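Local coordinates for protein (7,8-dihydro-6-hydroxymethylpterin-pyrophosphokinase) (Haemophilus influenzae, PDB 1CBK) that probably transfers pyrophosphate from ATP to 6-hydroxymethyl-7,8-dihydropterin, giving the dihydropterin diphosphate and AMP in a step of folate biosynthesis, at residues Ser10-Pro15 against Glu91-Leu96; Ser38-Ser43 against Val55-Lys60. One frame throughout, in Å; residues are numbered along the deposited sequence.

Contact 1. Residues Ser10-Pro15 against Glu91-Leu96; sequences SNLNTP and ERTLDL. With ROI (7,8-dihydro-7,7-dimethyl-6-hydroxypterin), chain D; SO4 (sulfate ion), chain C.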
ATOM      1  N   SER A  10      16.676  -0.937  -0.504  1.00  8.10           N
ATOM      2  CA  SER A  10      17.563  -0.613  -1.635  1.00  7.35           C
ATOM      3  C   SER A  10      17.701  -1.809  -2.531  1.00  4.44           C
ATOM      4  O   SER A  10      17.678  -2.941  -2.047  1.00  4.14           O
ATOM      5  CB  SER A  10      18.977  -0.236  -1.138  1.00  8.02           C
ATOM      6  OG  SER A  10      19.940  -0.186  -2.202  1.00  5.46           O
ATOM      7  N   ASN A  11      17.801  -1.584  -3.833  1.00  4.64           N
ATOM      8  CA  ASN A  11      18.041  -2.699  -4.749  1.00  8.48           C
ATOM      9  C   ASN A  11      19.022  -2.287  -5.864  1.00  9.62           C
ATOM     10  O   ASN A  11      19.126  -2.966  -6.885  1.00  8.87           O
ATOM     11  CB  ASN A  11      16.744  -3.294  -5.353  1.00  6.16           C
ATOM     12  CG  ASN A  11      16.138  -2.443  -6.457  1.00  6.36           C
ATOM     13  OD1 ASN A  11      16.288  -1.219  -6.496  1.00  7.90           O
ATOM     14  ND2 ASN A  11      15.381  -3.088  -7.324  1.00  5.87           N
ATOM     15  N   LEU A  12      19.798  -1.229  -5.627  1.00 10.11           N
ATOM     16  CA  LEU A  12      20.707  -0.727  -6.647  1.00 10.66           C
ATOM     17  C   LEU A  12      22.044  -0.261  -6.061  1.00 11.08           C
ATOM     18  O   LEU A  12      22.099   0.283  -4.953  1.00  8.27           O
ATOM     19  CB  LEU A  12      20.029   0.454  -7.376  1.00 10.76           C
ATOM     20  CG  LEU A  12      19.835   0.599  -8.891  1.00 16.92           C
ATOM     21  CD1 LEU A  12      19.829   2.076  -9.239  1.00 10.07           C
ATOM     22  CD2 LEU A  12      20.905  -0.106  -9.706  1.00 14.30           C
ATOM     23  N   ASN A  13      23.124  -0.526  -6.790  1.00 10.55           N
ATOM     24  CA  ASN A  13      24.471  -0.127  -6.389  1.00  9.63           C
ATOM     25  C   ASN A  13      24.895  -0.612  -5.002  1.00  8.77           C
ATOM     26  O   ASN A  13      25.233   0.193  -4.121  1.00 10.78           O
ATOM     27  CB  ASN A  13      24.632   1.403  -6.484  1.00 11.45           C
ATOM     28  CG  ASN A  13      24.517   1.931  -7.918  1.00 18.70           C
ATOM     29  OD1 ASN A  13      24.558   1.167  -8.887  1.00 25.78           O
ATOM     30  ND2 ASN A  13      24.394   3.250  -8.054  1.00 18.94           N
ATOM     31  N   THR A  14      24.929  -1.928  -4.852  1.00  5.84           N
ATOM     32  CA  THR A  14      25.320  -2.602  -3.624  1.00  7.28           C
ATOM     33  C   THR A  14      24.397  -2.238  -2.443  1.00  8.23           C
ATOM     34  O   THR A  14      24.787  -1.515  -1.527  1.00  9.08           O
ATOM     35  CB  THR A  14      26.827  -2.343  -3.301  1.00  7.46           C
ATOM     36  OG1 THR A  14      27.591  -2.488  -4.505  1.00  8.78           O
ATOM     37  CG2 THR A  14      27.343  -3.349  -2.292  1.00  5.63           C
ATOM     38  N   PRO A  15      23.166  -2.785  -2.446  1.00  7.85           N
ATOM     39  CA  PRO A  15      22.128  -2.568  -1.430  1.00  7.93           C
ATOM     40  C   PRO A  15      22.585  -2.690   0.021  1.00  6.93           C
ATOM     41  O   PRO A  15      22.292  -1.817   0.826  1.00  9.10           O
ATOM     42  CB  PRO A  15      21.073  -3.621  -1.778  1.00  8.91           C
ATOM     43  CG  PRO A  15      21.177  -3.735  -3.257  1.00  7.84           C
ATOM     44  CD  PRO A  15      22.672  -3.693  -3.506  1.00  9.03           C
ATOM     45  N   GLU A  91      13.845   0.396  -9.633  1.00 10.90           N
ATOM     46  CA  GLU A  91      15.147   0.498  -8.972  1.00  8.82           C
ATOM     47  C   GLU A  91      15.470   1.817  -8.249  1.00  8.73           C
ATOM     48  O   GLU A  91      15.265   2.889  -8.781  1.00  9.62           O
ATOM     49  CB  GLU A  91      16.264   0.190  -9.976  1.00  9.26           C
ATOM     50  CG  GLU A  91      16.117  -1.124 -10.748  1.00  7.88           C
ATOM     51  CD  GLU A  91      15.267  -1.021 -12.026  1.00 12.91           C
ATOM     52  OE1 GLU A  91      14.633   0.022 -12.303  1.00 12.93           O
ATOM     53  OE2 GLU A  91      15.242  -2.025 -12.772  1.00 13.84           O
ATOM     54  N   ARG A  92      16.045   1.713  -7.055  1.00  9.81           N
ATOM     55  CA  ARG A  92      16.437   2.884  -6.272  1.00 10.04           C
ATOM     56  C   ARG A  92      17.625   2.463  -5.399  1.00  7.87           C
ATOM     57  O   ARG A  92      17.649   1.350  -4.870  1.00  7.10           O
ATOM     58  CB  ARG A  92      15.283   3.343  -5.376  1.00  9.23           C
ATOM     59  CG  ARG A  92      14.890   2.269  -4.337  1.00 11.52           C
ATOM     60  CD  ARG A  92      13.432   2.315  -4.001  1.00 13.44           C
ATOM     61  NE  ARG A  92      12.637   2.222  -5.213  1.00 11.49           N
ATOM     62  CZ  ARG A  92      11.661   3.069  -5.511  1.00 14.94           C
ATOM     63  NH1 ARG A  92      11.341   4.042  -4.654  1.00  9.75           N
ATOM     64  NH2 ARG A  92      10.989   2.926  -6.646  1.00  9.61           N
ATOM     65  N   THR A  93      18.596   3.351  -5.243  1.00  6.55           N
ATOM     66  CA  THR A  93      19.761   3.057  -4.421  1.00  6.81           C
ATOM     67  C   THR A  93      19.426   3.069  -2.925  1.00  8.45           C
ATOM     68  O   THR A  93      20.081   2.388  -2.142  1.00  7.51           O
ATOM     69  CB  THR A  93      20.898   4.052  -4.703  1.00  6.89           C
ATOM     70  OG1 THR A  93      20.408   5.377  -4.509  1.00  8.49           O
ATOM     71  CG2 THR A  93      21.414   3.919  -6.160  1.00  5.68           C
ATOM     72  N   LEU A  94      18.412   3.840  -2.528  1.00  8.97           N
ATOM     73  CA  LEU A  94      18.019   3.937  -1.121  1.00 11.22           C
ATOM     74  C   LEU A  94      16.711   4.692  -0.886  1.00 11.45           C
ATOM     75  O   LEU A  94      16.454   5.718  -1.512  1.00 11.95           O
ATOM     76  CB  LEU A  94      19.123   4.665  -0.308  1.00 11.00           C
ATOM     77  CG  LEU A  94      18.887   4.906   1.199  1.00  8.83           C
ATOM     78  CD1 LEU A  94      19.134   3.605   1.966  1.00  3.07           C
ATOM     79  CD2 LEU A  94      19.812   6.002   1.701  1.00  6.09           C
ATOM     80  N   ASP A  95      15.909   4.178   0.037  1.00 11.48           N
ATOM     81  CA  ASP A  95      14.667   4.817   0.469  1.00 12.72           C
ATOM     82  C   ASP A  95      14.652   4.703   2.000  1.00 10.00           C
ATOM     83  O   ASP A  95      14.884   3.621   2.526  1.00  7.73           O
ATOM     84  CB  ASP A  95      13.418   4.093  -0.077  1.00 13.44           C
ATOM     85  CG  ASP A  95      12.819   4.772  -1.292  1.00 11.96           C
ATOM     86  OD1 ASP A  95      13.353   5.794  -1.746  1.00 15.55           O
ATOM     87  OD2 ASP A  95      11.799   4.274  -1.803  1.00 18.27           O
ATOM     88  N   LEU A  96      14.452   5.831   2.679  1.00  9.25           N
ATOM     89  CA  LEU A  96      14.355   5.903   4.143  1.00 11.47           C
ATOM     90  C   LEU A  96      12.933   6.391   4.387  1.00 11.34           C
ATOM     91  O   LEU A  96      12.539   7.405   3.824  1.00 13.71           O
ATOM     92  CB  LEU A  96      15.351   6.922   4.719  1.00  5.70           C
ATOM     93  CG  LEU A  96      16.827   6.590   4.465  1.00 10.06           C
ATOM     94  CD1 LEU A  96      17.720   7.623   5.150  1.00  7.85           C
ATOM     95  CD2 LEU A  96      17.126   5.184   4.975  1.00  4.80           C
TER
HETATM   96  N1  ROI D 601      10.105  -3.976  -3.021  1.00  4.07           N
HETATM   97  C2  ROI D 601      10.809  -4.523  -1.971  1.00  3.61           C
HETATM   98  N2  ROI D 601      10.881  -5.880  -1.899  1.00  3.50           N
HETATM   99  N3  ROI D 601      11.423  -3.775  -1.023  1.00  5.78           N
HETATM  100  C4  ROI D 601      11.372  -2.424  -1.036  1.00  2.56           C
HETATM  101  O4  ROI D 601      11.965  -1.727  -0.197  1.00  9.20           O
HETATM  102  C4A ROI D 601      10.614  -1.782  -2.070  1.00  3.34           C
HETATM  103  N5  ROI D 601      10.521  -0.486  -2.107  1.00  6.10           N
HETATM  104  C6  ROI D 601       9.816   0.204  -3.072  1.00 10.62           C
HETATM  105  C7  ROI D 601       8.941  -0.597  -4.072  1.00 11.39           C
HETATM  106  C16 ROI D 601       7.430  -0.594  -3.618  1.00  7.11           C
HETATM  107  C15 ROI D 601       9.113  -0.063  -5.500  1.00  9.55           C
HETATM  108  N8  ROI D 601       9.287  -2.052  -4.097  1.00  8.75           N
HETATM  109  C8A ROI D 601       9.992  -2.660  -3.075  1.00  6.18           C
HETATM  110  O9  ROI D 601       9.940   1.471  -3.041  1.00 13.26           O
HETATM  111  S   SO4 C 501       8.184   5.407  -6.300  1.00 36.89           S
HETATM  112  O1  SO4 C 501       6.708   5.061  -5.852  1.00 38.77           O
HETATM  113  O2  SO4 C 501       9.102   5.744  -4.993  1.00 41.17           O
HETATM  114  O3  SO4 C 501       8.666   4.201  -7.023  1.00 30.83           O
HETATM  115  O4  SO4 C 501       8.228   6.700  -7.270  1.00 38.96           O
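Asn-11 grips the backbone of Arg-92 from two atoms. Its backbone N gives a nearly straight bond to Arg-92 O (3.1 Å), and its side-chain OD1 takes Arg-92 N at 3.0 Å, so one residue holds both polar groups of the Arg-92 main chain. CG lies between the backbone N and the carbonyl carbon (chi1 76°), and Arg-92 N meets OD1 nearly in line with the side-chain C=O. ND2 donates to Pro-52 O. Next to this pair, Ser-10 OG donates to Thr-93 O at 2.6 Å, from above the carbonyl plane, 53° out of it. Leu-12 CG lies against Glu-91 CB (3.8 Å), and CD1 of Leu-12 near CG2 of Thr-93; the amide ND2 of Asn-13 also approaches this methyl. OG1 of Thr-93 turns to Val-84 N, and the Glu-91 carboxylate reaches Arg-87.

CB of Arg-92 points away from 10-15, and the guanidinium lies against the pterin analogue. NH1 forms a salt bridge with Asp-95 OD2 (2.9 Å), on the syn side but 33° out of the carboxylate plane, and O9 of the ligand sits over one guanidinium face, offset toward the rim. NH1 and NH2 also bind sulfate O2 and O3, while NE is hydrogen-bonded to Tyr-54 OH and Asp-95 OD1 pairs with Arg-83. Asn-11, in the loop after strand 2-10, is a second-shell residue: it holds the backbone, and not the guanidinium, of a pocket arginine. The sulfate, probably from the crystallisation liquor, is consistent with a site suited to an anionic group such as a phosphate of ATP.

Contact 2. Residues Ser38-Ser43 against Val55-Lys60; sequences SSFYKS and VNAVAK. With ROI (7,8-dihydro-7,7-dimethyl-6-hydroxypterin), chain D.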
ATOM      1  N   SER A  38      17.064  -4.234  12.795  1.00  6.77           N
ATOM      2  CA  SER A  38      16.684  -5.601  12.521  1.00  8.05           C
ATOM      3  C   SER A  38      17.758  -6.220  11.610  1.00  8.51           C
ATOM      4  O   SER A  38      18.711  -5.538  11.217  1.00  8.24           O
ATOM      5  CB  SER A  38      15.376  -5.590  11.733  1.00  9.89           C
ATOM      6  OG  SER A  38      15.591  -4.995  10.451  1.00  8.71           O
ATOM      7  N   SER A  39      17.586  -7.508  11.305  1.00  6.30           N
ATOM      8  CA  SER A  39      18.454  -8.223  10.365  1.00  8.80           C
ATOM      9  C   SER A  39      18.140  -7.617   8.985  1.00  8.11           C
ATOM     10  O   SER A  39      17.142  -6.893   8.832  1.00  6.45           O
ATOM     11  CB  SER A  39      18.069  -9.703  10.328  1.00  6.86           C
ATOM     12  OG  SER A  39      18.291 -10.343  11.573  1.00  8.24           O
ATOM     13  N   PHE A  40      18.992  -7.887   7.995  1.00 10.01           N
ATOM     14  CA  PHE A  40      18.793  -7.401   6.631  1.00  7.24           C
ATOM     15  C   PHE A  40      18.086  -8.560   5.908  1.00  8.74           C
ATOM     16  O   PHE A  40      18.518  -9.724   6.009  1.00  8.55           O
ATOM     17  CB  PHE A  40      20.136  -7.104   5.957  1.00  8.10           C
ATOM     18  CG  PHE A  40      20.780  -5.798   6.373  1.00  6.38           C
ATOM     19  CD1 PHE A  40      20.369  -5.111   7.514  1.00  6.51           C
ATOM     20  CD2 PHE A  40      21.831  -5.264   5.620  1.00  9.58           C
ATOM     21  CE1 PHE A  40      20.998  -3.914   7.908  1.00  7.27           C
ATOM     22  CE2 PHE A  40      22.476  -4.070   6.003  1.00  8.60           C
ATOM     23  CZ  PHE A  40      22.058  -3.397   7.146  1.00 10.69           C
ATOM     24  N   TYR A  41      17.015  -8.247   5.176  1.00  7.60           N
ATOM     25  CA  TYR A  41      16.230  -9.272   4.491  1.00  7.38           C
ATOM     26  C   TYR A  41      16.235  -9.007   3.010  1.00  7.39           C
ATOM     27  O   TYR A  41      15.946  -7.884   2.625  1.00  7.17           O
ATOM     28  CB  TYR A  41      14.757  -9.234   4.949  1.00  5.05           C
ATOM     29  CG  TYR A  41      14.540  -9.623   6.393  1.00  8.56           C
ATOM     30  CD1 TYR A  41      14.768  -8.707   7.424  1.00  9.03           C
ATOM     31  CD2 TYR A  41      14.170 -10.924   6.724  1.00  7.39           C
ATOM     32  CE1 TYR A  41      14.641  -9.079   8.759  1.00  7.80           C
ATOM     33  CE2 TYR A  41      14.038 -11.310   8.058  1.00  9.91           C
ATOM     34  CZ  TYR A  41      14.280 -10.388   9.060  1.00 13.08           C
ATOM     35  OH  TYR A  41      14.200 -10.774  10.374  1.00 17.18           O
ATOM     36  N   LYS A  42      16.545 -10.040   2.213  1.00  6.65           N
ATOM     37  CA  LYS A  42      16.540  -9.947   0.747  1.00  8.42           C
ATOM     38  C   LYS A  42      15.114 -10.367   0.365  1.00  8.57           C
ATOM     39  O   LYS A  42      14.688 -11.493   0.648  1.00 10.05           O
ATOM     40  CB  LYS A  42      17.577 -10.891   0.136  1.00  8.75           C
ATOM     41  CG  LYS A  42      17.710 -10.785  -1.400  1.00 12.59           C
ATOM     42  CD  LYS A  42      18.984 -11.486  -1.857  1.00 22.60           C
ATOM     43  CE  LYS A  42      19.286 -11.273  -3.333  1.00 29.08           C
ATOM     44  NZ  LYS A  42      18.646 -12.295  -4.217  1.00 33.42           N
ATOM     45  N   SER A  43      14.391  -9.475  -0.295  1.00  9.27           N
ATOM     46  CA  SER A  43      13.008  -9.738  -0.626  1.00  9.70           C
ATOM     47  C   SER A  43      12.693  -9.534  -2.100  1.00 11.05           C
ATOM     48  O   SER A  43      13.330  -8.731  -2.775  1.00 12.39           O
ATOM     49  CB  SER A  43      12.131  -8.797   0.212  1.00  6.05           C
ATOM     50  OG  SER A  43      12.459  -7.436  -0.062  1.00  7.04           O
ATOM     51  N   VAL A  55      17.018  -5.257  -0.533  1.00  7.45           N
ATOM     52  CA  VAL A  55      17.580  -5.580   0.787  1.00  7.05           C
ATOM     53  C   VAL A  55      16.824  -4.568   1.689  1.00  6.98           C
ATOM     54  O   VAL A  55      16.785  -3.359   1.386  1.00  7.00           O
ATOM     55  CB  VAL A  55      19.119  -5.440   0.884  1.00  5.66           C
ATOM     56  CG1 VAL A  55      19.589  -5.783   2.313  1.00  3.57           C
ATOM     57  CG2 VAL A  55      19.789  -6.408  -0.085  1.00  5.47           C
ATOM     58  N   ASN A  56      16.144  -5.099   2.710  1.00  5.11           N
ATOM     59  CA  ASN A  56      15.318  -4.317   3.617  1.00  6.73           C
ATOM     60  C   ASN A  56      15.657  -4.465   5.090  1.00  6.70           C
ATOM     61  O   ASN A  56      16.141  -5.500   5.521  1.00  7.28           O
ATOM     62  CB  ASN A  56      13.838  -4.713   3.447  1.00  4.58           C
ATOM     63  CG  ASN A  56      13.231  -4.186   2.161  1.00  4.64           C
ATOM     64  OD1 ASN A  56      13.009  -4.938   1.219  1.00  7.07           O
ATOM     65  ND2 ASN A  56      12.920  -2.906   2.135  1.00  9.97           N
ATOM     66  N   ALA A  57      15.368  -3.423   5.863  1.00  6.37           N
ATOM     67  CA  ALA A  57      15.605  -3.444   7.296  1.00  6.11           C
ATOM     68  C   ALA A  57      14.741  -2.362   7.915  1.00  5.60           C
ATOM     69  O   ALA A  57      14.116  -1.557   7.207  1.00  4.27           O
ATOM     70  CB  ALA A  57      17.099  -3.200   7.630  1.00  5.96           C
ATOM     71  N   VAL A  58      14.669  -2.393   9.242  1.00  5.26           N
ATOM     72  CA  VAL A  58      13.911  -1.413  10.030  1.00  5.68           C
ATOM     73  C   VAL A  58      14.829  -1.070  11.194  1.00  4.17           C
ATOM     74  O   VAL A  58      15.400  -1.971  11.823  1.00  3.56           O
ATOM     75  CB  VAL A  58      12.543  -1.986  10.596  1.00  4.97           C
ATOM     76  CG1 VAL A  58      11.853  -0.932  11.492  1.00  3.42           C
ATOM     77  CG2 VAL A  58      11.576  -2.346   9.446  1.00  2.70           C
ATOM     78  N   ALA A  59      14.990   0.223  11.447  1.00  4.93           N
ATOM     79  CA  ALA A  59      15.824   0.714  12.541  1.00  7.77           C
ATOM     80  C   ALA A  59      14.967   1.406  13.607  1.00  7.07           C
ATOM     81  O   ALA A  59      13.954   2.050  13.290  1.00  8.57           O
ATOM     82  CB  ALA A  59      16.877   1.697  11.994  1.00  6.94           C
ATOM     83  N   LYS A  60      15.371   1.268  14.861  1.00  5.61           N
ATOM     84  CA  LYS A  60      14.661   1.888  15.972  1.00  6.54           C
ATOM     85  C   LYS A  60      15.532   3.000  16.506  1.00  6.68           C
ATOM     86  O   LYS A  60      16.725   2.776  16.782  1.00  7.58           O
ATOM     87  CB  LYS A  60      14.421   0.856  17.078  1.00  8.14           C
ATOM     88  CG  LYS A  60      13.748   1.395  18.350  1.00 11.22           C
ATOM     89  CD  LYS A  60      13.663   0.288  19.429  1.00  6.94           C
ATOM     90  CE  LYS A  60      13.066   0.814  20.712  1.00  8.74           C
ATOM     91  NZ  LYS A  60      12.882  -0.272  21.730  1.00 10.15           N
TER
HETATM   92  N1  ROI D 601      10.105  -3.976  -3.021  1.00  4.07           N
HETATM   93  C2  ROI D 601      10.809  -4.523  -1.971  1.00  3.61           C
HETATM   94  N2  ROI D 601      10.881  -5.880  -1.899  1.00  3.50           N
HETATM   95  N3  ROI D 601      11.423  -3.775  -1.023  1.00  5.78           N
HETATM   96  C4  ROI D 601      11.372  -2.424  -1.036  1.00  2.56           C
HETATM   97  O4  ROI D 601      11.965  -1.727  -0.197  1.00  9.20           O
HETATM   98  C4A ROI D 601      10.614  -1.782  -2.070  1.00  3.34           C
HETATM   99  N5  ROI D 601      10.521  -0.486  -2.107  1.00  6.10           N
HETATM  100  C6  ROI D 601       9.816   0.204  -3.072  1.00 10.62           C
HETATM  101  C7  ROI D 601       8.941  -0.597  -4.072  1.00 11.39           C
HETATM  102  C16 ROI D 601       7.430  -0.594  -3.618  1.00  7.11           C
HETATM  103  C15 ROI D 601       9.113  -0.063  -5.500  1.00  9.55           C
HETATM  104  N8  ROI D 601       9.287  -2.052  -4.097  1.00  8.75           N
HETATM  105  C8A ROI D 601       9.992  -2.660  -3.075  1.00  6.18           C
HETATM  106  O9  ROI D 601       9.940   1.471  -3.041  1.00 13.26           O
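Ser-43 and Asn-56 meet through their side chains, OG giving a hydrogen bond of 2.9 Å to OD1 in the plane of the amide carbonyl. Both meet the bound pterin analogue: N2 of the ligand donates to Ser-43 OG, N3 donates to Asn-56 OD1 at 3.0 Å, and Asn-56 ND2 donates to O4 at 2.8 Å. OD1 therefore accepts two bonds, and the carboxamide reads the N3-H and O4 edge of the pterin as a complementary pair. ND2 also donates to Leu-8 O, consistent with that orientation.

Tyr-41 and Asn-56 form an antiparallel hydrogen-bonded pair, with bonds both ways between N and O (Asn-56 N to Tyr-41 O 2.8 Å); the next pair, Lys-42 and Val-55, is non-hydrogen-bonded. Toward Ser-38 a side-chain link replaces the regular ladder: Ser-38 N donates to Val-58 O, and its OG, placed between the backbone N and the carbonyl carbon (chi1 66°), accepts Val-58 N at 3.0 Å while donating to Ser-39 O. On the face that carries Val-55, Phe-40 lays CB against Val-55 CG1 (3.9 Å) and its ring atom CD1 near Ala-57 CB (3.8 Å). The solvent side is looser. Lys-42, extended to CE and bent at NZ, adds little to the packing and forms a salt bridge with Asp-53.

The segments form the end of the hairpin of strands 32-43 and 54-63 next to its connecting loop, between strands 2-10 and 156-157 of one antiparallel sheet. Helix 15-27 packs over Phe-40 and Val-55, and helix 122-131 lies against Ser-38, Asn-56 and Val-58 on the opposite face.

Overall arrangement
From the N terminus, strand 2-10 leads into residues 10-15, the first half of contact 1, and then into helix 15-27. Strands 32-43 and 54-63 follow as a hairpin, where contact 2 closes a short loop of eleven residues. After helix 67-80, residues 91-96 return to residues 10-15 and close the long loop of contact 1, so contact 2 is nested inside it. The two contacts touch directly: Ser-10 O lies 2.8 Å from Val-55 N, a probable hydrogen bond. Together they link outer strand 95-101 to strands 2-10, 54-63 and 32-43 of one sheet, and both reach the pterin site.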